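Local coordinates for protein allergen Bos d 2 (Bos taurus, PDB 4WFV) that probably carries pheromones or other small odorant molecules, as a secreted lipocalin of cow dander that is also a major allergen, at residues G14-I19 with E115-G120; N37-I42 with L51-Y56; I18-A23 with T121-E126. All blocks are in the same frame, centred on the assembly; numbering follows the deposited sequence.

Contact 1 (G14-I19 with E115-G120); sequences GEWRII and EGLAKG
Arg17 and Ala118 form an antiparallel hydrogen-bonded pair: Arg17 N donates to Ala118 O at 3.0 Å, nearly straight at 171°, and Ala118 N to Arg17 O at 2.8 Å. One step on, Ile18 and Leu117 make a non-hydrogen-bonded pair, and Ile19 N then reaches Gly116 O at 2.8 Å.

The charged end of Lys119 lies over the indole of Trp16. NZ sits 4.0 Å from the centroid of the Trp16 five-membered ring, 19° off the normal, a cation-pi contact, while CE makes a CH-pi contact 3.9 Å from the centroid of the six-membered ring. A bend at chi2 (-57°) turns CD back toward the ring, since CB itself points away from 14-19. Trp16 NE1 is bound to Ile12 O, and a water accepts from Glu15 N and, weakly, from Lys119 NZ. Gly14 CA lies 3.6 Å from Lys119 NZ, and its backbone angles call for glycine.

Apolar contacts line both faces of the strands. Leu117 CD2 meets Ile18 CB at 3.7 Å, and CD1 approaches CB and CG of Trp16. On the face of Arg17 and Ala118, Ala118 CB touches Ile19 CG1 at 3.6 Å. Arg17 has two deposited conformers; in the one described NH1 donates to Gly120 O, so this bond is doubtful.

Gly14-Glu15-Trp16 is the G-X-W signature of lipocalins, and a basic residue after the last barrel strand packs across its tryptophan, as in relatives. The indole is thus fixed at its N-H and covered by a cation, whose charge is probably eased by the ring's pi electrons.

Contact 2 (N37-I42 with L51-Y56); sequences NYYRRI and LSITFY
Tyr38 pairs with Tyr56 and Arg41 with Thr54 as antiparallel hydrogen-bonded pairs, but between Tyr39 and Arg41 the register slips by one, a classic beta bulge, with the short strand axes at 140°. At the bulge one carbonyl serves two amides: Thr54 O accepts from Arg40 N at 2.8 Å and from Arg41 N at 3.1 Å, the second donor tilted 21° from the carbonyl plane. Thr54 N returns a bond to Arg41 O at 2.9 Å.

The extra residue, Arg40, crosses Tyr56 obliquely. The chain bends at chi2 (-70°), which sets CD; one face of the guanidinium meets Tyr56 CD2, offset toward the rim of the group, and NE comes to the ring's edge, 3.6 Å from Tyr56 CE2. NH1 also donates to Tyr39 O at 3.0 Å and forms a salt bridge with Asp152, and NE donates to Pro155 O. On the Tyr39 and Phe55 face, Ile53 CG2 touches Tyr39 CE2 at 3.5 Å. Asn37 and Phe55 lie side by side, pointing the same way, with Asn37 CB 3.6 Å from Phe55 CD2.

The two strands form the hairpin 38-45 and 50-59. Strand 62-74 continues the sheet beyond 51-56, through Ile53 and Phe55; Tyr39 and Ile42 pack on Leu117 of strand 110-118, and the C-terminal tail runs past Arg40 and Tyr56.

Contact 3 (I18-A23 with T121-E126); sequences IIYAAA and TSFTPE
Phe123 presents one ring face to Ile19, whose CB lies over it, while Phe123 CD2 comes to the edge of the Tyr20 ring, close to that ring's plane. One face of the Tyr20 ring is covered by CG2 of the preceding Ile19, 3.5 Å above the plane and toward the rim. The two aromatic planes stand at 58° with centroids 5.5 Å apart, an oblique pair, and the side chains slide past each other in opposite directions. Their closest approach is Tyr20 CD2 to Phe123 CD2, 3.7 Å.

Ile19 also reaches the chain before Phe123. Chi1 (-47°) puts CG1 beside the backbone N and chi2 (-57°) turns CD1 to the backbone of Thr121, 3.4 Å from Thr121 C; CG1 lies 4.1 Å from Phe123 CE1. A water ties the polar groups together: Phe123 N donates to it at 2.9 Å, and Tyr20 OH lies 2.8 Å from the same water O.

Neighbouring Ile19 and Tyr20 can both turn toward 121-126 because they sit together opposite Gly116 in a classic beta bulge. Thr124 is the N-cap of helix 125-137, and Glu127 bonding back to Thr124 N is consistent with a capping box. Tyr20 also packs on Leu128 and Phe123 on Tyr131 of that helix. The lipocalin fold is recognisable here: after the last barrel strand the chain crosses to an alpha helix that lies against the outside of the barrel.

Contacts 1 and 3 share Ile18 and Ile19, their centres about 8 Å apart: strand 17-23 pairs with 110-118 and then meets the chain leading to helix 125-137. Gly116 N to Tyr20 O, 2.8 Å, extends the pairing, and Phe123 CE1 lies 3.8 Å from Ala118 CB. Contact 2 is about 10 Å from contact 1, centre to centre, across the place where the barrel closes. There Gly14 N reaches Ile42 O at 2.9 Å, and Glu115 OE1 bonds Tyr39 OH at 2.7 Å. Leu117, Tyr39 and Ile42 meet on the inner face, consistent with a lipocalin cavity, whereas contact 3 lies on the outside.

Contact 1 (G14-I19 with E115-G120)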
ATOM      1  N   GLY A  14      -3.256   6.503  11.015  1.00 15.78           N
ATOM      2  CA  GLY A  14      -2.643   7.804  10.829  1.00 17.08           C
ATOM      3  C   GLY A  14      -2.763   8.350   9.427  1.00 12.71           C
ATOM      4  O   GLY A  14      -3.352   7.705   8.547  1.00 13.18           O
ATOM      5  N   GLU A  15      -2.177   9.531   9.225  1.00 13.55           N
ATOM      6  CA  GLU A  15      -2.199  10.244   7.943  1.00 13.82           C
ATOM      7  C   GLU A  15      -0.992   9.942   7.051  1.00 18.55           C
ATOM      8  O   GLU A  15      -0.031  10.714   6.990  1.00 24.95           O
ATOM      9  CB  GLU A  15      -2.241  11.753   8.188  1.00 18.35           C
ATOM     10  CG  GLU A  15      -3.329  12.197   9.138  1.00 26.15           C
ATOM     11  CD  GLU A  15      -4.693  12.184   8.497  1.00 31.11           C
ATOM     12  OE1 GLU A  15      -4.770  12.392   7.267  1.00 37.71           O
ATOM     13  OE2 GLU A  15      -5.688  11.969   9.221  1.00 42.67           O
ATOM     14  N   TRP A  16      -1.063   8.852   6.312  1.00 12.55           N
ATOM     15  CA  TRP A  16       0.081   8.388   5.540  1.00  9.73           C
ATOM     16  C   TRP A  16       0.087   8.954   4.128  1.00 11.32           C
ATOM     17  O   TRP A  16      -0.963   9.260   3.566  1.00 12.92           O
ATOM     18  CB  TRP A  16       0.021   6.875   5.422  1.00 11.15           C
ATOM     19  CG  TRP A  16       0.173   6.145   6.719  1.00  9.96           C
ATOM     20  CD1 TRP A  16      -0.825   5.625   7.490  1.00 10.58           C
ATOM     21  CD2 TRP A  16       1.401   5.825   7.375  1.00  9.39           C
ATOM     22  NE1 TRP A  16      -0.293   5.018   8.605  1.00 10.93           N
ATOM     23  CE2 TRP A  16       1.074   5.120   8.554  1.00  9.64           C
ATOM     24  CE3 TRP A  16       2.747   6.078   7.090  1.00  9.38           C
ATOM     25  CZ2 TRP A  16       2.047   4.662   9.441  1.00 11.33           C
ATOM     26  CZ3 TRP A  16       3.713   5.618   7.972  1.00  8.76           C
ATOM     27  CH2 TRP A  16       3.357   4.921   9.138  1.00 10.93           C
ATOM     28  N   ARG A  17       1.281   9.122   3.575  1.00  9.55           N
ATOM     29  CA  ARG A  17       1.457   9.385   2.147  0.51  9.42           C
ATOM     30  C   ARG A  17       2.106   8.157   1.536  1.00  8.86           C
ATOM     31  O   ARG A  17       2.934   7.513   2.174  1.00 11.10           O
ATOM     32  CB  ARG A  17       2.379  10.585   1.912  0.51  9.48           C
ATOM     33  CG  ARG A  17       1.847  11.910   2.427  0.51 12.57           C
ATOM     34  CD  ARG A  17       2.772  13.074   2.083  0.51 13.31           C
ATOM     35  NE  ARG A  17       2.355  14.290   2.775  0.51 16.08           N
ATOM     36  CZ  ARG A  17       2.797  14.656   3.972  0.51 10.44           C
ATOM     37  NH1 ARG A  17       3.686  13.910   4.605  0.51 15.05           N
ATOM     38  NH2 ARG A  17       2.354  15.774   4.533  0.51 14.36           N
ATOM     39  N   ILE A  18       1.760   7.838   0.300  1.00  8.08           N
ATOM     40  CA  ILE A  18       2.470   6.762  -0.380  1.00  8.20           C
ATOM     41  C   ILE A  18       3.664   7.333  -1.107  1.00  8.06           C
ATOM     42  O   ILE A  18       3.548   8.310  -1.849  1.00  9.37           O
ATOM     43  CB  ILE A  18       1.558   5.956  -1.327  1.00  6.02           C
ATOM     44  CG1 ILE A  18       2.304   4.744  -1.894  1.00  6.42           C
ATOM     45  CG2 ILE A  18       0.982   6.828  -2.435  1.00  8.48           C
ATOM     46  CD1 ILE A  18       1.354   3.658  -2.385  1.00  8.75           C
ATOM     47  N   ILE A  19       4.829   6.743  -0.860  1.00  6.18           N
ATOM     48  CA  ILE A  19       6.048   7.178  -1.529  1.00  7.22           C
ATOM     49  C   ILE A  19       6.355   6.275  -2.720  1.00  6.54           C
ATOM     50  O   ILE A  19       6.601   6.774  -3.833  1.00  7.75           O
ATOM     51  CB  ILE A  19       7.252   7.193  -0.568  1.00  6.50           C
ATOM     52  CG1 ILE A  19       6.887   7.893   0.747  1.00  7.14           C
ATOM     53  CG2 ILE A  19       8.462   7.833  -1.238  1.00  7.30           C
ATOM     54  CD1 ILE A  19       6.370   9.326   0.573  1.00  8.19           C
ATOM     55  N   GLU A 115       3.575  -1.575  -1.131  1.00  6.77           N
ATOM     56  CA  GLU A 115       3.445  -0.129  -1.046  1.00  7.23           C
ATOM     57  C   GLU A 115       4.292   0.367   0.110  1.00  7.03           C
ATOM     58  O   GLU A 115       4.290  -0.229   1.207  1.00  7.76           O
ATOM     59  CB  GLU A 115       1.984   0.263  -0.819  1.00  7.86           C
ATOM     60  CG  GLU A 115       1.093  -0.173  -1.975  1.00  8.85           C
ATOM     61  CD  GLU A 115      -0.379  -0.134  -1.641  1.00 10.18           C
ATOM     62  OE1 GLU A 115      -0.755  -0.561  -0.539  1.00 10.21           O
ATOM     63  OE2 GLU A 115      -1.158   0.335  -2.497  1.00 10.69           O
ATOM     64  N   GLY A 116       5.035   1.439  -0.129  1.00  6.63           N
ATOM     65  CA  GLY A 116       5.873   2.048   0.894  1.00  5.66           C
ATOM     66  C   GLY A 116       5.316   3.406   1.259  1.00  6.06           C
ATOM     67  O   GLY A 116       5.330   4.325   0.436  1.00  6.60           O
ATOM     68  N   LEU A 117       4.824   3.525   2.486  1.00  7.39           N
ATOM     69  CA  LEU A 117       4.151   4.727   2.953  1.00  6.88           C
ATOM     70  C   LEU A 117       5.050   5.435   3.963  1.00  7.09           C
ATOM     71  O   LEU A 117       5.835   4.785   4.654  1.00  6.52           O
ATOM     72  CB  LEU A 117       2.829   4.368   3.629  1.00  8.51           C
ATOM     73  CG  LEU A 117       1.879   3.358   2.994  1.00 10.05           C
ATOM     74  CD1 LEU A 117       0.588   3.265   3.816  1.00 12.36           C
ATOM     75  CD2 LEU A 117       1.543   3.757   1.588  1.00 11.86           C
ATOM     76  N   ALA A 118       4.928   6.753   4.044  1.00  8.19           N
ATOM     77  CA  ALA A 118       5.696   7.543   5.008  1.00  7.36           C
ATOM     78  C   ALA A 118       4.857   8.633   5.641  1.00 10.28           C
ATOM     79  O   ALA A 118       3.861   9.077   5.075  1.00  9.95           O
ATOM     80  CB  ALA A 118       6.900   8.171   4.347  1.00  8.46           C
ATOM     81  N   LYS A 119       5.302   9.089   6.807  1.00 11.50           N
ATOM     82  CA  LYS A 119       4.743  10.291   7.425  1.00 13.40           C
ATOM     83  C   LYS A 119       5.244  11.560   6.741  1.00 20.20           C
ATOM     84  O   LYS A 119       4.611  12.615   6.824  1.00 25.52           O
ATOM     85  CB  LYS A 119       5.116  10.345   8.905  1.00 18.16           C
ATOM     86  CG  LYS A 119       4.532   9.228   9.708  1.00 19.76           C
ATOM     87  CD  LYS A 119       3.029   9.224   9.570  1.00 21.04           C
ATOM     88  CE  LYS A 119       2.425   8.392  10.657  1.00 17.75           C
ATOM     89  NZ  LYS A 119       0.947   8.338  10.578  1.00 23.00           N
ATOM     90  N   GLY A 120       6.394  11.461   6.085  1.00 19.77           N
ATOM     91  CA  GLY A 120       6.942  12.574   5.337  1.00 16.81           C
ATOM     92  C   GLY A 120       6.667  12.437   3.853  1.00 10.81           C
ATOM     93  O   GLY A 120       5.600  12.001   3.444  1.00 14.26           O
TER
HETATM   94  O   HOH W   1      -1.071  10.749  11.746  1.00 22.12           O

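Contact 2 (N37-I42 with L51-Y56)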
ATOM      1  N   ASN A  37      -2.560   3.825  -5.976  1.00  7.91           N
ATOM      2  CA  ASN A  37      -3.530   4.436  -5.080  1.00  8.29           C
ATOM      3  C   ASN A  37      -2.819   5.392  -4.139  1.00  7.04           C
ATOM      4  O   ASN A  37      -1.862   5.017  -3.455  1.00  9.25           O
ATOM      5  CB  ASN A  37      -4.265   3.345  -4.296  1.00 10.44           C
ATOM      6  CG  ASN A  37      -4.809   2.247  -5.200  1.00 11.28           C
ATOM      7  OD1 ASN A  37      -4.648   1.057  -4.918  1.00 13.46           O
ATOM      8  ND2 ASN A  37      -5.436   2.646  -6.303  1.00 11.77           N
ATOM      9  N   TYR A  38      -3.283   6.639  -4.121  1.00  7.67           N
ATOM     10  CA  TYR A  38      -2.616   7.684  -3.358  1.00  6.94           C
ATOM     11  C   TYR A  38      -3.212   7.796  -1.960  1.00  6.84           C
ATOM     12  O   TYR A  38      -4.206   8.502  -1.736  1.00  8.14           O
ATOM     13  CB  TYR A  38      -2.670   9.017  -4.118  1.00  8.41           C
ATOM     14  CG  TYR A  38      -2.017   8.955  -5.484  1.00  7.03           C
ATOM     15  CD1 TYR A  38      -0.634   9.008  -5.624  1.00  7.91           C
ATOM     16  CD2 TYR A  38      -2.786   8.843  -6.638  1.00  8.26           C
ATOM     17  CE1 TYR A  38      -0.029   8.957  -6.886  1.00  7.50           C
ATOM     18  CE2 TYR A  38      -2.192   8.790  -7.905  1.00  8.68           C
ATOM     19  CZ  TYR A  38      -0.815   8.846  -8.010  1.00  7.96           C
ATOM     20  OH  TYR A  38      -0.217   8.800  -9.250  1.00  9.52           O
ATOM     21  N   TYR A  39      -2.573   7.102  -1.021  1.00  7.17           N
ATOM     22  CA  TYR A  39      -3.030   7.036   0.365  1.00  7.14           C
ATOM     23  C   TYR A  39      -3.173   8.403   0.988  1.00  6.94           C
ATOM     24  O   TYR A  39      -2.387   9.308   0.712  1.00  8.17           O
ATOM     25  CB  TYR A  39      -2.025   6.247   1.207  1.00  7.45           C
ATOM     26  CG  TYR A  39      -2.198   4.746   1.145  1.00  8.97           C
ATOM     27  CD1 TYR A  39      -1.827   4.025   0.011  1.00  7.66           C
ATOM     28  CD2 TYR A  39      -2.719   4.046   2.225  1.00 11.30           C
ATOM     29  CE1 TYR A  39      -1.975   2.648  -0.048  1.00 10.47           C
ATOM     30  CE2 TYR A  39      -2.868   2.663   2.179  1.00 12.19           C
ATOM     31  CZ  TYR A  39      -2.497   1.971   1.046  1.00 10.09           C
ATOM     32  OH  TYR A  39      -2.666   0.596   1.023  1.00 12.77           O
ATOM     33  N   ARG A  40      -4.181   8.535   1.844  1.00  8.56           N
ATOM     34  CA  ARG A  40      -4.325   9.727   2.683  1.00  8.27           C
ATOM     35  C   ARG A  40      -4.470   9.369   4.154  1.00  9.63           C
ATOM     36  O   ARG A  40      -3.929  10.060   5.017  1.00 10.55           O
ATOM     37  CB  ARG A  40      -5.501  10.595   2.209  1.00  8.42           C
ATOM     38  CG  ARG A  40      -5.285  11.235   0.834  1.00  7.56           C
ATOM     39  CD  ARG A  40      -4.221  12.319   0.898  1.00  7.08           C
ATOM     40  NE  ARG A  40      -4.044  13.032  -0.360  1.00  7.95           N
ATOM     41  CZ  ARG A  40      -3.200  12.675  -1.326  1.00  6.63           C
ATOM     42  NH1 ARG A  40      -2.436  11.590  -1.202  1.00  7.56           N
ATOM     43  NH2 ARG A  40      -3.100  13.435  -2.409  1.00  7.17           N
ATOM     44  N   ARG A  41      -5.185   8.290   4.458  1.00  9.33           N
ATOM     45  CA  ARG A  41      -5.451   7.986   5.860  1.00 12.01           C
ATOM     46  C   ARG A  41      -5.807   6.529   6.062  1.00 10.16           C
ATOM     47  O   ARG A  41      -6.491   5.930   5.227  1.00 12.34           O
ATOM     48  CB  ARG A  41      -6.592   8.864   6.378  1.00 12.93           C
ATOM     49  CG  ARG A  41      -6.830   8.755   7.876  1.00 14.44           C
ATOM     50  CD  ARG A  41      -7.910   9.741   8.312  1.00 22.33           C
ATOM     51  NE  ARG A  41      -8.148   9.698   9.752  1.00 27.94           N
ATOM     52  CZ  ARG A  41      -9.099  10.393  10.370  1.00 39.41           C
ATOM     53  NH1 ARG A  41      -9.900  11.187   9.673  1.00 37.17           N
ATOM     54  NH2 ARG A  41      -9.250  10.293  11.685  1.00 35.03           N
ATOM     55  N   ILE A  42      -5.336   5.965   7.171  1.00 10.94           N
ATOM     56  CA  ILE A  42      -5.714   4.622   7.589  1.00 12.15           C
ATOM     57  C   ILE A  42      -6.225   4.746   9.012  1.00 12.75           C
ATOM     58  O   ILE A  42      -5.623   5.439   9.832  1.00 13.16           O
ATOM     59  CB  ILE A  42      -4.518   3.646   7.565  1.00 11.60           C
ATOM     60  CG1 ILE A  42      -3.908   3.561   6.160  1.00 11.24           C
ATOM     61  CG2 ILE A  42      -4.946   2.264   8.038  1.00 12.08           C
ATOM     62  CD1 ILE A  42      -2.650   2.694   6.099  1.00 10.88           C
ATOM     63  N   LEU A  51      -9.637  -2.517   8.802  1.00 15.04           N
ATOM     64  CA  LEU A  51      -8.975  -1.260   8.469  1.00 13.47           C
ATOM     65  C   LEU A  51      -9.856  -0.424   7.552  1.00 14.60           C
ATOM     66  O   LEU A  51     -10.494  -0.950   6.645  1.00 18.60           O
ATOM     67  CB  LEU A  51      -7.633  -1.507   7.778  1.00 16.30           C
ATOM     68  CG  LEU A  51      -6.578  -2.351   8.485  1.00 15.38           C
ATOM     69  CD1 LEU A  51      -5.351  -2.478   7.593  1.00 17.46           C
ATOM     70  CD2 LEU A  51      -6.209  -1.744   9.839  1.00 17.67           C
ATOM     71  N   SER A  52      -9.893   0.879   7.793  1.00 12.84           N
ATOM     72  CA  SER A  52     -10.539   1.802   6.879  1.00 12.97           C
ATOM     73  C   SER A  52      -9.433   2.567   6.170  1.00 12.29           C
ATOM     74  O   SER A  52      -8.598   3.188   6.820  1.00 14.03           O
ATOM     75  CB  SER A  52     -11.445   2.763   7.649  1.00 15.95           C
ATOM     76  OG  SER A  52     -12.093   3.658   6.769  1.00 19.45           O
ATOM     77  N   ILE A  53      -9.401   2.506   4.841  1.00 11.60           N
ATOM     78  CA  ILE A  53      -8.330   3.132   4.083  1.00 10.99           C
ATOM     79  C   ILE A  53      -8.920   4.148   3.116  1.00 10.96           C
ATOM     80  O   ILE A  53      -9.769   3.819   2.276  1.00 11.26           O
ATOM     81  CB  ILE A  53      -7.512   2.088   3.301  1.00  9.94           C
ATOM     82  CG1 ILE A  53      -6.995   1.005   4.248  1.00 14.76           C
ATOM     83  CG2 ILE A  53      -6.349   2.752   2.571  1.00 13.86           C
ATOM     84  CD1 ILE A  53      -6.345  -0.166   3.530  1.00 19.02           C
ATOM     85  N   THR A  54      -8.469   5.390   3.244  1.00 10.33           N
ATOM     86  CA  THR A  54      -8.932   6.483   2.404  1.00 11.79           C
ATOM     87  C   THR A  54      -7.792   6.924   1.483  1.00  9.71           C
ATOM     88  O   THR A  54      -6.654   7.141   1.930  1.00  9.73           O
ATOM     89  CB  THR A  54      -9.437   7.648   3.261  1.00 12.09           C
ATOM     90  OG1 THR A  54     -10.588   7.211   4.000  1.00 16.04           O
ATOM     91  CG2 THR A  54      -9.817   8.830   2.386  1.00 13.86           C
ATOM     92  N   PHE A  55      -8.082   7.003   0.188  1.00 10.25           N
ATOM     93  CA  PHE A  55      -7.048   7.242  -0.817  1.00  8.39           C
ATOM     94  C   PHE A  55      -7.668   7.840  -2.067  1.00  8.62           C
ATOM     95  O   PHE A  55      -8.880   7.763  -2.263  1.00 10.28           O
ATOM     96  CB  PHE A  55      -6.348   5.917  -1.178  1.00  9.35           C
ATOM     97  CG  PHE A  55      -7.271   4.889  -1.780  1.00  9.66           C
ATOM     98  CD1 PHE A  55      -8.038   4.067  -0.970  1.00 10.87           C
ATOM     99  CD2 PHE A  55      -7.377   4.755  -3.160  1.00  8.21           C
ATOM    100  CE1 PHE A  55      -8.894   3.128  -1.523  1.00 11.52           C
ATOM    101  CE2 PHE A  55      -8.229   3.814  -3.711  1.00  9.77           C
ATOM    102  CZ  PHE A  55      -8.981   3.004  -2.891  1.00 12.32           C
ATOM    103  N   TYR A  56      -6.825   8.421  -2.911  1.00  8.06           N
ATOM    104  CA  TYR A  56      -7.243   8.860  -4.242  1.00  8.61           C
ATOM    105  C   TYR A  56      -6.892   7.849  -5.321  1.00 11.35           C
ATOM    106  O   TYR A  56      -5.842   7.201  -5.280  1.00  9.13           O
ATOM    107  CB  TYR A  56      -6.613  10.204  -4.619  1.00  9.49           C
ATOM    108  CG  TYR A  56      -7.231  11.396  -3.938  1.00  9.28           C
ATOM    109  CD1 TYR A  56      -8.416  11.951  -4.412  1.00  9.89           C
ATOM    110  CD2 TYR A  56      -6.635  11.969  -2.819  1.00 10.17           C
ATOM    111  CE1 TYR A  56      -8.978  13.042  -3.800  1.00 11.65           C
ATOM    112  CE2 TYR A  56      -7.194  13.055  -2.197  1.00  9.51           C
ATOM    113  CZ  TYR A  56      -8.365  13.587  -2.694  1.00  9.41           C
ATOM    114  OH  TYR A  56      -8.914  14.674  -2.057  1.00 13.84           O
TER

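Contact 3 (I18-A23 with T121-E126)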
ATOM      1  N   ILE A  18       1.760   7.838   0.300  1.00  8.08           N
ATOM      2  CA  ILE A  18       2.470   6.762  -0.380  1.00  8.20           C
ATOM      3  C   ILE A  18       3.664   7.333  -1.107  1.00  8.06           C
ATOM      4  O   ILE A  18       3.548   8.310  -1.849  1.00  9.37           O
ATOM      5  CB  ILE A  18       1.558   5.956  -1.327  1.00  6.02           C
ATOM      6  CG1 ILE A  18       2.304   4.744  -1.894  1.00  6.42           C
ATOM      7  CG2 ILE A  18       0.982   6.828  -2.435  1.00  8.48           C
ATOM      8  CD1 ILE A  18       1.354   3.658  -2.385  1.00  8.75           C
ATOM      9  N   ILE A  19       4.829   6.743  -0.860  1.00  6.18           N
ATOM     10  CA  ILE A  19       6.048   7.178  -1.529  1.00  7.22           C
ATOM     11  C   ILE A  19       6.355   6.275  -2.720  1.00  6.54           C
ATOM     12  O   ILE A  19       6.601   6.774  -3.833  1.00  7.75           O
ATOM     13  CB  ILE A  19       7.252   7.193  -0.568  1.00  6.50           C
ATOM     14  CG1 ILE A  19       6.887   7.893   0.747  1.00  7.14           C
ATOM     15  CG2 ILE A  19       8.462   7.833  -1.238  1.00  7.30           C
ATOM     16  CD1 ILE A  19       6.370   9.326   0.573  1.00  8.19           C
ATOM     17  N   TYR A  20       6.302   4.961  -2.498  1.00  6.56           N
ATOM     18  CA  TYR A  20       6.643   4.003  -3.542  1.00  6.67           C
ATOM     19  C   TYR A  20       5.604   2.904  -3.654  1.00  7.02           C
ATOM     20  O   TYR A  20       4.894   2.572  -2.702  1.00  7.16           O
ATOM     21  CB  TYR A  20       7.978   3.310  -3.232  1.00  7.60           C
ATOM     22  CG  TYR A  20       9.175   4.226  -3.206  1.00  8.25           C
ATOM     23  CD1 TYR A  20       9.702   4.744  -4.373  1.00  8.29           C
ATOM     24  CD2 TYR A  20       9.804   4.541  -2.002  1.00  8.63           C
ATOM     25  CE1 TYR A  20      10.815   5.591  -4.350  1.00  9.29           C
ATOM     26  CE2 TYR A  20      10.898   5.391  -1.962  1.00  9.52           C
ATOM     27  CZ  TYR A  20      11.408   5.896  -3.136  1.00 11.01           C
ATOM     28  OH  TYR A  20      12.496   6.735  -3.108  1.00 13.02           O
ATOM     29  N   ALA A  21       5.564   2.304  -4.838  1.00  6.49           N
ATOM     30  CA  ALA A  21       4.887   1.025  -5.020  1.00  6.21           C
ATOM     31  C   ALA A  21       5.772   0.178  -5.909  1.00  7.19           C
ATOM     32  O   ALA A  21       6.592   0.707  -6.659  1.00  8.85           O
ATOM     33  CB  ALA A  21       3.510   1.199  -5.647  1.00  7.46           C
ATOM     34  N   ALA A  22       5.607  -1.137  -5.826  1.00  6.30           N
ATOM     35  CA  ALA A  22       6.370  -2.052  -6.672  1.00  5.32           C
ATOM     36  C   ALA A  22       5.500  -3.257  -6.923  1.00  6.33           C
ATOM     37  O   ALA A  22       4.731  -3.651  -6.057  1.00  7.77           O
ATOM     38  CB  ALA A  22       7.689  -2.470  -5.980  1.00  7.17           C
ATOM     39  N   ALA A  23       5.608  -3.847  -8.113  1.00  6.90           N
ATOM     40  CA  ALA A  23       4.762  -4.990  -8.453  1.00  6.48           C
ATOM     41  C   ALA A  23       5.442  -5.855  -9.480  1.00  7.73           C
ATOM     42  O   ALA A  23       6.261  -5.368 -10.252  1.00  9.57           O
ATOM     43  CB  ALA A  23       3.400  -4.508  -9.005  1.00  8.28           C
ATOM     44  N   THR A 121       7.650  12.805   3.045  1.00 12.76           N
ATOM     45  CA  THR A 121       7.486  12.792   1.596  1.00 11.43           C
ATOM     46  C   THR A 121       8.547  11.958   0.888  1.00 10.15           C
ATOM     47  O   THR A 121       8.663  11.994  -0.339  1.00 10.19           O
ATOM     48  CB  THR A 121       7.543  14.210   1.015  1.00 11.58           C
ATOM     49  OG1 THR A 121       8.800  14.815   1.341  1.00 11.86           O
ATOM     50  CG2 THR A 121       6.405  15.073   1.549  1.00 13.44           C
ATOM     51  N   SER A 122       9.339  11.226   1.662  1.00 10.89           N
ATOM     52  CA  SER A 122      10.442  10.460   1.105  1.00 10.13           C
ATOM     53  C   SER A 122      10.873   9.394   2.103  1.00 10.67           C
ATOM     54  O   SER A 122      10.486   9.426   3.265  1.00 11.60           O
ATOM     55  CB  SER A 122      11.623  11.383   0.803  1.00 10.93           C
ATOM     56  OG  SER A 122      12.127  11.936   2.009  1.00 17.15           O
ATOM     57  N   PHE A 123      11.639   8.431   1.610  1.00  8.62           N
ATOM     58  CA  PHE A 123      12.355   7.489   2.454  1.00  7.56           C
ATOM     59  C   PHE A 123      13.828   7.903   2.502  1.00  8.65           C
ATOM     60  O   PHE A 123      14.427   8.237   1.468  1.00 10.18           O
ATOM     61  CB  PHE A 123      12.294   6.087   1.844  1.00  7.18           C
ATOM     62  CG  PHE A 123      11.002   5.344   2.082  1.00  8.35           C
ATOM     63  CD1 PHE A 123      10.008   5.843   2.900  1.00  8.94           C
ATOM     64  CD2 PHE A 123      10.815   4.113   1.484  1.00  8.28           C
ATOM     65  CE1 PHE A 123       8.821   5.118   3.095  1.00  9.17           C
ATOM     66  CE2 PHE A 123       9.650   3.383   1.680  1.00  8.03           C
ATOM     67  CZ  PHE A 123       8.651   3.894   2.494  1.00  7.79           C
ATOM     68  N   THR A 124      14.419   7.843   3.694  1.00  7.79           N
ATOM     69  CA  THR A 124      15.884   7.913   3.797  1.00  7.80           C
ATOM     70  C   THR A 124      16.482   6.651   3.169  1.00  7.18           C
ATOM     71  O   THR A 124      15.776   5.676   2.949  1.00  7.96           O
ATOM     72  CB  THR A 124      16.339   7.920   5.250  1.00  8.05           C
ATOM     73  OG1 THR A 124      15.918   6.703   5.879  1.00  8.80           O
ATOM     74  CG2 THR A 124      15.770   9.127   5.996  1.00  9.65           C
ATOM     75  N   PRO A 125      17.791   6.663   2.880  1.00  6.68           N
ATOM     76  CA  PRO A 125      18.369   5.447   2.292  1.00  5.68           C
ATOM     77  C   PRO A 125      18.177   4.217   3.173  1.00  7.61           C
ATOM     78  O   PRO A 125      17.934   3.137   2.633  1.00  7.13           O
ATOM     79  CB  PRO A 125      19.849   5.817   2.132  1.00  7.68           C
ATOM     80  CG  PRO A 125      19.802   7.313   1.895  1.00  8.31           C
ATOM     81  CD  PRO A 125      18.734   7.794   2.842  1.00  7.13           C
ATOM     82  N   GLU A 126      18.246   4.374   4.492  1.00  6.40           N
ATOM     83  CA  GLU A 126      17.975   3.257   5.385  1.00  7.53           C
ATOM     84  C   GLU A 126      16.555   2.721   5.192  1.00  8.71           C
ATOM     85  O   GLU A 126      16.340   1.514   5.175  1.00  8.51           O
ATOM     86  CB  GLU A 126      18.205   3.676   6.841  1.00 12.54           C
ATOM     87  CG  GLU A 126      17.835   2.630   7.857  1.00 15.46           C
ATOM     88  CD  GLU A 126      17.973   3.134   9.287  1.00 19.12           C
ATOM     89  OE1 GLU A 126      18.491   4.256   9.495  1.00 20.30           O
ATOM     90  OE2 GLU A 126      17.569   2.398  10.205  1.00 20.80           O
TER
HETATM   91  O   HOH W   2      12.039   8.862  -1.268  1.00 17.92           O